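Local coordinates for glycosyl hydrolase family 2, TIM barrel domain protein (Parabacteroides merdae ATCC 43184, PDB 6DXU) that probably hydrolyses beta-glucuronides in the human gut as a glycoside hydrolase family 2 beta-glucuronidase, at residues N75-D83 and N782-K791; L325-H336 and T586-S597. All blocks are in the same frame, centred on the assembly; numbering follows the deposited sequence.

Contact 1. Residues N75-D83 and N782-K791. With NA (sodium ion), chain N.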
loop_
_atom_site.group_PDB
_atom_site.type_symbol
_atom_site.label_atom_id
_atom_site.label_comp_id
_atom_site.label_asym_id
_atom_site.label_seq_id
_atom_site.Cartn_x
_atom_site.Cartn_y
_atom_site.Cartn_z
ATOM N N ASN D 75 -14.661 -27.176 12.285
ATOM C CA ASN D 75 -15.955 -27.651 11.820
ATOM C C ASN D 75 -16.225 -29.094 12.220
ATOM O O ASN D 75 -17.025 -29.771 11.567
ATOM C CB ASN D 75 -16.014 -27.506 10.307
ATOM C CG ASN D 75 -15.617 -26.115 9.861
ATOM O OD1 ASN D 75 -14.538 -25.906 9.293
ATOM N ND2 ASN D 75 -16.481 -25.153 10.131
ATOM N N ALA D 76 -15.561 -29.570 13.275
ATOM C CA ALA D 76 -15.709 -30.964 13.695
ATOM C C ALA D 76 -17.165 -31.323 13.917
ATOM O O ALA D 76 -17.582 -32.455 13.641
ATOM C CB ALA D 76 -14.902 -31.212 14.969
ATOM N N GLU D 77 -17.953 -30.374 14.403
ATOM C CA GLU D 77 -19.364 -30.600 14.649
ATOM C C GLU D 77 -20.284 -29.841 13.707
ATOM O O GLU D 77 -21.298 -30.404 13.264
ATOM C CB GLU D 77 -19.681 -30.252 16.108
ATOM C CG GLU D 77 -21.035 -30.694 16.553
ATOM C CD GLU D 77 -21.087 -30.993 18.049
ATOM O OE1 GLU D 77 -20.152 -30.586 18.781
ATOM O OE2 GLU D 77 -22.076 -31.623 18.488
ATOM N N ASP D 78 -19.978 -28.581 13.369
ATOM C CA ASP D 78 -20.985 -27.793 12.672
ATOM C C ASP D 78 -21.079 -28.117 11.180
ATOM O O ASP D 78 -22.050 -27.698 10.538
ATOM C CB ASP D 78 -20.762 -26.281 12.901
ATOM C CG ASP D 78 -19.535 -25.699 12.166
ATOM O OD1 ASP D 78 -18.800 -26.397 11.440
ATOM O OD2 ASP D 78 -19.323 -24.477 12.318
ATOM N N ALA D 79 -20.130 -28.873 10.615
ATOM C CA ALA D 79 -20.264 -29.258 9.208
ATOM C C ALA D 79 -21.476 -30.158 8.995
ATOM O O ALA D 79 -22.173 -30.038 7.983
ATOM C CB ALA D 79 -18.997 -29.951 8.713
ATOM N N VAL D 80 -21.753 -31.058 9.937
ATOM C CA VAL D 80 -22.884 -31.973 9.799
ATOM C C VAL D 80 -24.041 -31.620 10.712
ATOM O O VAL D 80 -25.124 -32.212 10.564
ATOM C CB VAL D 80 -22.465 -33.444 10.028
ATOM C CG1 VAL D 80 -21.512 -33.901 8.934
ATOM C CG2 VAL D 80 -21.832 -33.637 11.408
ATOM N N ASP D 81 -23.874 -30.665 11.618
ATOM C CA ASP D 81 -25.008 -30.235 12.420
ATOM C C ASP D 81 -26.128 -29.800 11.492
ATOM O O ASP D 81 -25.913 -28.943 10.622
ATOM C CB ASP D 81 -24.651 -29.092 13.365
ATOM C CG ASP D 81 -25.799 -28.771 14.324
ATOM O OD1 ASP D 81 -26.767 -28.111 13.894
ATOM O OD2 ASP D 81 -25.767 -29.259 15.476
ATOM N N PRO D 82 -27.329 -30.363 11.632
ATOM C CA PRO D 82 -28.369 -30.126 10.623
ATOM C C PRO D 82 -28.962 -28.723 10.639
ATOM O O PRO D 82 -29.679 -28.378 9.691
ATOM C CB PRO D 82 -29.442 -31.173 10.978
ATOM C CG PRO D 82 -29.281 -31.370 12.477
ATOM C CD PRO D 82 -27.765 -31.316 12.675
ATOM N N ASP D 83 -28.694 -27.896 11.651
ATOM C CA ASP D 83 -29.422 -26.637 11.810
ATOM C C ASP D 83 -28.568 -25.389 11.583
ATOM O O ASP D 83 -29.058 -24.272 11.788
ATOM C CB ASP D 83 -30.052 -26.580 13.202
ATOM C CG ASP D 83 -31.060 -27.705 13.424
ATOM O OD1 ASP D 83 -31.802 -28.027 12.470
ATOM O OD2 ASP D 83 -31.097 -28.265 14.537
ATOM N N ASN D 782 -24.041 -35.702 15.503
ATOM C CA ASN D 782 -23.176 -34.924 14.615
ATOM C C ASN D 782 -21.931 -35.715 14.209
ATOM O O ASN D 782 -20.824 -35.171 14.069
ATOM C CB ASN D 782 -22.805 -33.584 15.248
ATOM C CG ASN D 782 -24.000 -32.644 15.336
ATOM O OD1 ASN D 782 -24.967 -32.763 14.571
ATOM N ND2 ASN D 782 -23.956 -31.728 16.285
ATOM N N LEU D 783 -22.112 -37.008 13.998
ATOM C CA LEU D 783 -21.039 -37.821 13.441
ATOM C C LEU D 783 -21.126 -37.940 11.926
ATOM O O LEU D 783 -20.172 -38.414 11.299
ATOM C CB LEU D 783 -21.051 -39.225 14.057
ATOM C CG LEU D 783 -20.896 -39.304 15.577
ATOM C CD1 LEU D 783 -20.775 -40.754 16.015
ATOM C CD2 LEU D 783 -19.704 -38.460 16.057
ATOM N N GLY D 784 -22.236 -37.532 11.323
ATOM C CA GLY D 784 -22.391 -37.713 9.889
ATOM C C GLY D 784 -22.635 -39.149 9.477
ATOM O O GLY D 784 -22.273 -39.539 8.360
ATOM N N THR D 785 -23.219 -39.955 10.361
ATOM C CA THR D 785 -23.563 -41.342 10.081
ATOM C C THR D 785 -25.040 -41.557 10.380
ATOM O O THR D 785 -25.652 -40.807 11.140
ATOM C CB THR D 785 -22.759 -42.323 10.930
ATOM O OG1 THR D 785 -23.077 -42.098 12.313
ATOM C CG2 THR D 785 -21.228 -42.167 10.688
ATOM N N SER D 786 -25.613 -42.600 9.783
ATOM C CA SER D 786 -27.036 -42.846 9.991
ATOM C C SER D 786 -27.361 -43.278 11.422
ATOM O O SER D 786 -28.542 -43.255 11.793
ATOM C CB SER D 786 -27.554 -43.887 8.996
ATOM O OG SER D 786 -26.879 -45.113 9.159
ATOM N N THR D 787 -26.370 -43.678 12.222
ATOM C CA THR D 787 -26.601 -43.981 13.634
ATOM C C THR D 787 -25.935 -42.969 14.563
ATOM O O THR D 787 -25.847 -43.211 15.774
ATOM C CB THR D 787 -26.129 -45.398 13.982
ATOM O OG1 THR D 787 -24.737 -45.536 13.673
ATOM C CG2 THR D 787 -26.934 -46.442 13.194
ATOM N N GLY D 788 -25.462 -41.849 14.029
ATOM C CA GLY D 788 -24.855 -40.810 14.828
ATOM C C GLY D 788 -25.380 -39.439 14.450
ATOM O O GLY D 788 -24.604 -38.486 14.336
ATOM N N SER D 789 -26.692 -39.321 14.233
ATOM C CA SER D 789 -27.289 -38.087 13.744
ATOM C C SER D 789 -28.541 -37.764 14.550
ATOM O O SER D 789 -29.431 -38.612 14.673
ATOM C CB SER D 789 -27.630 -38.196 12.249
ATOM O OG SER D 789 -26.456 -38.309 11.444
ATOM N N ARG D 790 -28.628 -36.526 15.062
ATOM C CA ARG D 790 -29.790 -36.152 15.866
ATOM C C ARG D 790 -30.992 -35.799 15.015
ATOM O O ARG D 790 -32.097 -35.712 15.549
ATOM C CB ARG D 790 -29.463 -34.984 16.805
ATOM C CG ARG D 790 -29.181 -33.651 16.128
ATOM C CD ARG D 790 -28.804 -32.608 17.169
ATOM N NE ARG D 790 -28.506 -31.314 16.556
ATOM C CZ ARG D 790 -29.427 -30.431 16.192
ATOM N NH1 ARG D 790 -30.715 -30.695 16.402
ATOM N NH2 ARG D 790 -29.067 -29.276 15.628
ATOM N N LYS D 791 -30.794 -35.569 13.718
ATOM C CA LYS D 791 -31.874 -35.512 12.737
ATOM C C LYS D 791 -31.481 -36.435 11.596
ATOM O O LYS D 791 -30.392 -36.286 11.030
ATOM C CB LYS D 791 -32.107 -34.086 12.234
ATOM C CG LYS D 791 -32.689 -33.157 13.301
ATOM C CD LYS D 791 -33.052 -31.778 12.738
ATOM C CE LYS D 791 -33.626 -30.896 13.848
ATOM N NZ LYS D 791 -33.972 -29.547 13.367
HETATM NA NA NA N . -24.160 -27.840 8.792
HETATM O O HOH W 1 -18.364 -34.993 12.829
HETATM O O HOH W 2 -22.998 -26.599 6.567
#
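Arg790 lays its guanidinium over the ring of Pro82, with CZ 3.8 Å from Pro82 CG and that carbon above the middle of the flat group. The arginine belongs to a salt-bridge network, with Asp81, Asp83 and Lys791, that ties a loop of the sugar-binding domain, 75-83, to a loop of the C-terminal domain, 782-791. From a first torsion of 67°, which sets CG between the backbone N and the carbonyl carbon, the Arg790 chain runs straight to NE and brings NH2 between two carboxylates at its edge. Asp83 OD2 sits 2.5 Å from Arg790 NH2, short for a salt bridge, the nitrogen approaching from above the carboxylate plane. Asp81 OD1 accepts from the same NH2 on its syn side at 3.1 Å. That oxygen also takes the backbone N of Asp83, on its anti side, in an Asx turn, both donors coming from the same face of the carboxylate, which limits its rotation. Lys791, extended beyond CG, passes its methylenes across Pro82 at a slant and ends with NZ 2.8 Å from Asp83 OD1. The Asp83 carboxylate is thus shared between two cations, one on each oxygen, which would probably lower its proton affinity. Asn782 bridges two acids of the opposing loop: ND2 gives a bond of 2.9 Å to the anti lone pair of Glu77 OE2, nearly in its own amide plane, and a more tilted one to Asp81 OD2. A sodium ion takes the backbone oxygens of Asp78, Asp81 and Val84 and a water, pinning that loop at three points. Nearer the interior, Val80 turns toward the C-terminal loop, where its CG2 rests 3.2 Å from Asn782 O and its CG1 meets Gly784 CA at 4.0 Å.

Contact 2. Residues L325-H336 and T586-S597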
loop_
_atom_site.group_PDB
_atom_site.type_symbol
_atom_site.label_atom_id
_atom_site.label_comp_id
_atom_site.label_asym_id
_atom_site.label_seq_id
_atom_site.Cartn_x
_atom_site.Cartn_y
_atom_site.Cartn_z
ATOM N N LEU D 325 -2.558 -53.356 -16.558
ATOM C CA LEU D 325 -3.120 -53.296 -15.213
ATOM C C LEU D 325 -4.406 -52.485 -15.247
ATOM O O LEU D 325 -4.383 -51.297 -15.575
ATOM C CB LEU D 325 -2.121 -52.687 -14.218
ATOM C CG LEU D 325 -2.659 -52.516 -12.793
ATOM C CD1 LEU D 325 -2.873 -53.863 -12.097
ATOM C CD2 LEU D 325 -1.683 -51.660 -11.989
ATOM N N LEU D 326 -5.529 -53.138 -14.960
ATOM C CA LEU D 326 -6.789 -52.419 -14.824
ATOM C C LEU D 326 -6.778 -51.648 -13.514
ATOM O O LEU D 326 -6.645 -52.248 -12.444
ATOM C CB LEU D 326 -7.967 -53.393 -14.867
ATOM C CG LEU D 326 -9.357 -52.766 -14.695
ATOM C CD1 LEU D 326 -9.652 -51.826 -15.835
ATOM C CD2 LEU D 326 -10.419 -53.858 -14.626
ATOM N N LEU D 327 -6.890 -50.322 -13.593
ATOM C CA LEU D 327 -6.914 -49.499 -12.389
ATOM C C LEU D 327 -8.245 -49.705 -11.674
ATOM O O LEU D 327 -9.313 -49.519 -12.266
ATOM C CB LEU D 327 -6.700 -48.020 -12.732
ATOM C CG LEU D 327 -5.334 -47.739 -13.368
ATOM C CD1 LEU D 327 -5.263 -46.306 -13.882
ATOM C CD2 LEU D 327 -4.200 -48.006 -12.381
ATOM N N ARG D 328 -8.166 -50.155 -10.427
ATOM C CA ARG D 328 -9.314 -50.462 -9.576
ATOM C C ARG D 328 -9.344 -49.381 -8.510
ATOM O O ARG D 328 -8.735 -49.523 -7.451
ATOM C CB ARG D 328 -9.163 -51.841 -8.967
ATOM C CG ARG D 328 -9.256 -52.973 -9.973
ATOM C CD ARG D 328 -8.668 -54.245 -9.350
ATOM N NE ARG D 328 -9.453 -55.451 -9.591
ATOM C CZ ARG D 328 -9.808 -55.937 -10.778
ATOM N NH1 ARG D 328 -9.451 -55.327 -11.901
ATOM N NH2 ARG D 328 -10.533 -57.055 -10.839
ATOM N N GLY D 329 -10.064 -48.308 -8.791
ATOM C CA GLY D 329 -9.836 -47.092 -8.047
ATOM C C GLY D 329 -10.931 -46.650 -7.103
ATOM O O GLY D 329 -12.076 -47.103 -7.184
ATOM N N THR D 330 -10.574 -45.744 -6.198
ATOM C CA THR D 330 -11.544 -45.069 -5.357
ATOM C C THR D 330 -11.072 -43.625 -5.198
ATOM O O THR D 330 -10.136 -43.179 -5.875
ATOM C CB THR D 330 -11.725 -45.820 -4.028
ATOM O OG1 THR D 330 -12.814 -45.249 -3.291
ATOM C CG2 THR D 330 -10.455 -45.772 -3.190
ATOM N N HIS D 331 -11.750 -42.880 -4.338
ATOM C CA HIS D 331 -11.343 -41.535 -3.945
ATOM C C HIS D 331 -11.436 -41.432 -2.436
ATOM O O HIS D 331 -12.082 -42.249 -1.776
ATOM C CB HIS D 331 -12.229 -40.422 -4.510
ATOM C CG HIS D 331 -12.254 -40.308 -6.001
ATOM N ND1 HIS D 331 -12.921 -41.201 -6.812
ATOM C CD2 HIS D 331 -11.788 -39.332 -6.820
ATOM C CE1 HIS D 331 -12.830 -40.799 -8.071
ATOM N NE2 HIS D 331 -12.150 -39.666 -8.102
ATOM N N ARG D 332 -10.845 -40.373 -1.893
ATOM C CA ARG D 332 -11.095 -40.075 -0.494
ATOM C C ARG D 332 -11.012 -38.571 -0.280
ATOM O O ARG D 332 -10.293 -37.863 -0.991
ATOM C CB ARG D 332 -10.116 -40.820 0.429
ATOM C CG ARG D 332 -8.728 -40.207 0.514
ATOM C CD ARG D 332 -7.813 -40.974 1.471
ATOM N NE ARG D 332 -8.263 -40.944 2.874
ATOM C CZ ARG D 332 -7.948 -39.994 3.758
ATOM N NH1 ARG D 332 -7.188 -38.954 3.408
ATOM N NH2 ARG D 332 -8.385 -40.087 5.011
ATOM N N HIS D 333 -11.805 -38.095 0.670
ATOM C CA HIS D 333 -11.647 -36.773 1.255
ATOM C C HIS D 333 -10.982 -36.905 2.623
ATOM O O HIS D 333 -11.093 -37.940 3.296
ATOM C CB HIS D 333 -13.003 -36.069 1.394
ATOM C CG HIS D 333 -13.380 -35.240 0.205
ATOM N ND1 HIS D 333 -12.664 -34.127 -0.184
ATOM C CD2 HIS D 333 -14.406 -35.355 -0.672
ATOM C CE1 HIS D 333 -13.234 -33.593 -1.251
ATOM N NE2 HIS D 333 -14.292 -34.320 -1.568
ATOM N N GLU D 334 -10.265 -35.859 3.024
ATOM C CA GLU D 334 -9.749 -35.781 4.389
ATOM C C GLU D 334 -10.892 -35.291 5.257
ATOM O O GLU D 334 -11.099 -34.088 5.437
ATOM C CB GLU D 334 -8.539 -34.863 4.483
ATOM C CG GLU D 334 -7.333 -35.380 3.748
ATOM C CD GLU D 334 -6.078 -34.573 4.055
ATOM O OE1 GLU D 334 -4.981 -35.052 3.732
ATOM O OE2 GLU D 334 -6.183 -33.488 4.664
ATOM N N ASP D 335 -11.654 -36.242 5.784
ATOM C CA ASP D 335 -12.855 -35.953 6.560
ATOM C C ASP D 335 -13.224 -37.215 7.319
ATOM O O ASP D 335 -13.103 -38.312 6.769
ATOM C CB ASP D 335 -14.004 -35.517 5.643
ATOM C CG ASP D 335 -15.273 -35.177 6.403
ATOM O OD1 ASP D 335 -15.210 -34.330 7.319
ATOM O OD2 ASP D 335 -16.345 -35.720 6.047
ATOM N N HIS D 336 -13.625 -37.067 8.587
ATOM C CA HIS D 336 -13.961 -38.240 9.390
ATOM C C HIS D 336 -14.941 -37.874 10.503
ATOM O O HIS D 336 -15.028 -36.721 10.940
ATOM C CB HIS D 336 -12.707 -38.891 9.992
ATOM C CG HIS D 336 -12.955 -40.263 10.551
ATOM N ND1 HIS D 336 -13.094 -41.374 9.748
ATOM C CD2 HIS D 336 -13.112 -40.698 11.825
ATOM C CE1 HIS D 336 -13.321 -42.438 10.501
ATOM N NE2 HIS D 336 -13.338 -42.056 11.768
ATOM N N THR D 586 -8.289 -48.245 -19.351
ATOM C CA THR D 586 -7.268 -47.948 -18.353
ATOM C C THR D 586 -7.760 -48.350 -16.971
ATOM O O THR D 586 -7.090 -49.100 -16.251
ATOM C CB THR D 586 -6.909 -46.467 -18.374
ATOM O OG1 THR D 586 -8.117 -45.698 -18.268
ATOM C CG2 THR D 586 -6.129 -46.097 -19.670
ATOM N N GLY D 587 -8.942 -47.877 -16.602
ATOM C CA GLY D 587 -9.522 -48.195 -15.313
ATOM C C GLY D 587 -10.522 -47.125 -14.915
ATOM O O GLY D 587 -10.870 -46.243 -15.702
ATOM N N THR D 588 -11.016 -47.247 -13.683
ATOM C CA THR D 588 -11.953 -46.266 -13.154
ATOM C C THR D 588 -11.674 -46.049 -11.676
ATOM O O THR D 588 -10.914 -46.789 -11.046
ATOM C CB THR D 588 -13.422 -46.685 -13.295
ATOM O OG1 THR D 588 -13.719 -47.643 -12.273
ATOM C CG2 THR D 588 -13.722 -47.285 -14.675
ATOM N N ALA D 589 -12.328 -45.030 -11.117
ATOM C CA ALA D 589 -12.281 -44.795 -9.681
ATOM C C ALA D 589 -13.683 -44.471 -9.182
ATOM O O ALA D 589 -14.268 -43.454 -9.583
ATOM C CB ALA D 589 -11.293 -43.668 -9.347
ATOM N N TYR D 590 -14.213 -45.336 -8.314
ATOM C CA TYR D 590 -15.487 -45.083 -7.647
ATOM C C TYR D 590 -15.389 -43.825 -6.778
ATOM O O TYR D 590 -14.343 -43.546 -6.183
ATOM C CB TYR D 590 -15.862 -46.309 -6.794
ATOM C CG TYR D 590 -17.225 -46.181 -6.148
ATOM C CD1 TYR D 590 -17.378 -45.482 -4.949
ATOM C CD2 TYR D 590 -18.360 -46.725 -6.746
ATOM C CE1 TYR D 590 -18.627 -45.312 -4.370
ATOM C CE2 TYR D 590 -19.624 -46.574 -6.159
ATOM C CZ TYR D 590 -19.745 -45.860 -4.971
ATOM O OH TYR D 590 -20.988 -45.674 -4.375
ATOM N N TRP D 591 -16.492 -43.064 -6.689
ATOM C CA TRP D 591 -16.545 -41.848 -5.869
ATOM C C TRP D 591 -17.573 -41.964 -4.745
ATOM O O TRP D 591 -18.780 -42.027 -5.029
ATOM C CB TRP D 591 -16.881 -40.607 -6.715
ATOM C CG TRP D 591 -17.038 -39.380 -5.847
ATOM C CD1 TRP D 591 -18.170 -38.960 -5.195
ATOM C CD2 TRP D 591 -16.004 -38.448 -5.489
ATOM N NE1 TRP D 591 -17.901 -37.813 -4.461
ATOM C CE2 TRP D 591 -16.583 -37.477 -4.637
ATOM C CE3 TRP D 591 -14.655 -38.324 -5.832
ATOM C CZ2 TRP D 591 -15.851 -36.415 -4.111
ATOM C CZ3 TRP D 591 -13.923 -37.258 -5.306
ATOM C CH2 TRP D 591 -14.529 -36.318 -4.458
ATOM N N PRO D 592 -17.184 -41.921 -3.463
ATOM C CA PRO D 592 -15.851 -42.042 -2.882
ATOM C C PRO D 592 -15.752 -43.351 -2.119
ATOM O O PRO D 592 -16.712 -44.133 -2.076
ATOM C CB PRO D 592 -15.808 -40.887 -1.898
ATOM C CG PRO D 592 -17.217 -40.969 -1.284
ATOM C CD PRO D 592 -18.135 -41.421 -2.449
ATOM N N PHE D 593 -14.620 -43.559 -1.453
ATOM C CA PHE D 593 -14.503 -44.708 -0.564
ATOM C C PHE D 593 -15.409 -44.562 0.655
ATOM O O PHE D 593 -16.090 -45.518 1.057
ATOM C CB PHE D 593 -13.052 -44.872 -0.129
ATOM C CG PHE D 593 -12.809 -46.078 0.723
ATOM C CD1 PHE D 593 -13.041 -47.346 0.224
ATOM C CD2 PHE D 593 -12.325 -45.943 2.014
ATOM C CE1 PHE D 593 -12.800 -48.467 0.997
ATOM C CE2 PHE D 593 -12.075 -47.049 2.790
ATOM C CZ PHE D 593 -12.308 -48.321 2.287
ATOM N N LYS D 594 -15.397 -43.382 1.282
ATOM C CA LYS D 594 -16.044 -43.177 2.572
ATOM C C LYS D 594 -16.964 -41.967 2.520
ATOM O O LYS D 594 -16.596 -40.925 1.955
ATOM C CB LYS D 594 -14.990 -42.998 3.679
ATOM C CG LYS D 594 -15.558 -42.891 5.088
ATOM C CD LYS D 594 -14.451 -42.710 6.112
ATOM C CE LYS D 594 -13.987 -41.233 6.126
ATOM N NZ LYS D 594 -12.705 -41.041 6.895
ATOM N N ASP D 595 -18.164 -42.108 3.108
ATOM C CA ASP D 595 -19.065 -40.960 3.278
ATOM C C ASP D 595 -18.296 -39.767 3.834
ATOM O O ASP D 595 -17.456 -39.923 4.727
ATOM C CB ASP D 595 -20.206 -41.293 4.256
ATOM C CG ASP D 595 -21.260 -42.249 3.679
ATOM O OD1 ASP D 595 -21.219 -42.607 2.477
ATOM O OD2 ASP D 595 -22.151 -42.641 4.463
ATOM N N PHE D 596 -18.609 -38.567 3.331
ATOM C CA PHE D 596 -17.948 -37.349 3.777
ATOM C C PHE D 596 -18.945 -36.201 3.776
ATOM O O PHE D 596 -19.954 -36.217 3.065
ATOM C CB PHE D 596 -16.753 -36.987 2.889
ATOM C CG PHE D 596 -17.144 -36.641 1.488
ATOM C CD1 PHE D 596 -17.411 -35.328 1.121
ATOM C CD2 PHE D 596 -17.272 -37.641 0.539
ATOM C CE1 PHE D 596 -17.783 -35.017 -0.177
ATOM C CE2 PHE D 596 -17.659 -37.349 -0.758
ATOM C CZ PHE D 596 -17.904 -36.018 -1.120
ATOM N N SER D 597 -18.637 -35.183 4.571
ATOM C CA SER D 597 -19.545 -34.056 4.728
ATOM C C SER D 597 -19.420 -33.056 3.583
ATOM O O SER D 597 -18.337 -32.828 3.039
ATOM C CB SER D 597 -19.298 -33.351 6.063
ATOM O OG SER D 597 -20.109 -32.180 6.163
HETATM O O HOH W 3 -12.145 -49.888 -11.802
HETATM O O HOH W 4 -13.808 -40.253 1.513
#
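His331 gives its ND1 hydrogen to Tyr590 O, 2.8 Å away and nearly straight at 172°, just past the last paired residues of the parallel strands 327-331 and 587-589, the first and last of the TIM barrel, which close the cylinder. The acceptor lies in the imidazole plane, whereas the donor stands above the Tyr590 carbonyl plane. Trp591 sends the CE3-CZ3 edge of its six-membered ring over one face of the same imidazole, planes 66° apart. With a leucine at His331, Tyr590 O would probably lose this donor and the indole edge its flat aromatic partner. Further along, His333 points CD2 onto the middle of the Phe596 face, 3.4 Å from Phe596 CE1, its ND1 being held by Tyr368. Behind the rings the backbones are laddered by bonds such as Leu327 N to Thr586 O at 2.9 Å. Gly329 lies so close to Ala589, CA to CA 3.7 Å, that a side chain on the glycine would clash. The cis peptide before Pro592 accompanies the turn after the strand, and Phe593 N then binds His331 O. Outermost, the Lys594 chain, bent at its third torsion (80°), carries NZ to Asp335 O and to His336 ND1 in its ring plane; Glu351 completes this grip and also pairs with Arg332. Asp335, joined by Arg617 and Tyr187, accepts Ser597 N on OD2 at 2.8 Å.

The centres of the two contacts lie 22 Å apart, yet they meet at Ser597, whose OG packs 3.6 Å from Val80 CG1 and 3.5 Å from Ala79 O. The side chain of Ser597 in contact 2 is also about 6 Å from the bound sodium ion of contact 1. Arg617 spans both as well, bonding Leu783 O of one and Asp335 of the other. Along the chain, contact 2 closes the barrel inside the much longer loop that contact 1 closes between N- and C-terminal domains. The side chain of Lys791 is about 12 Å from a bicine held by Arg523, Asp562, Lys766 and Gln793, among others, so the domain junction lies near that pocket.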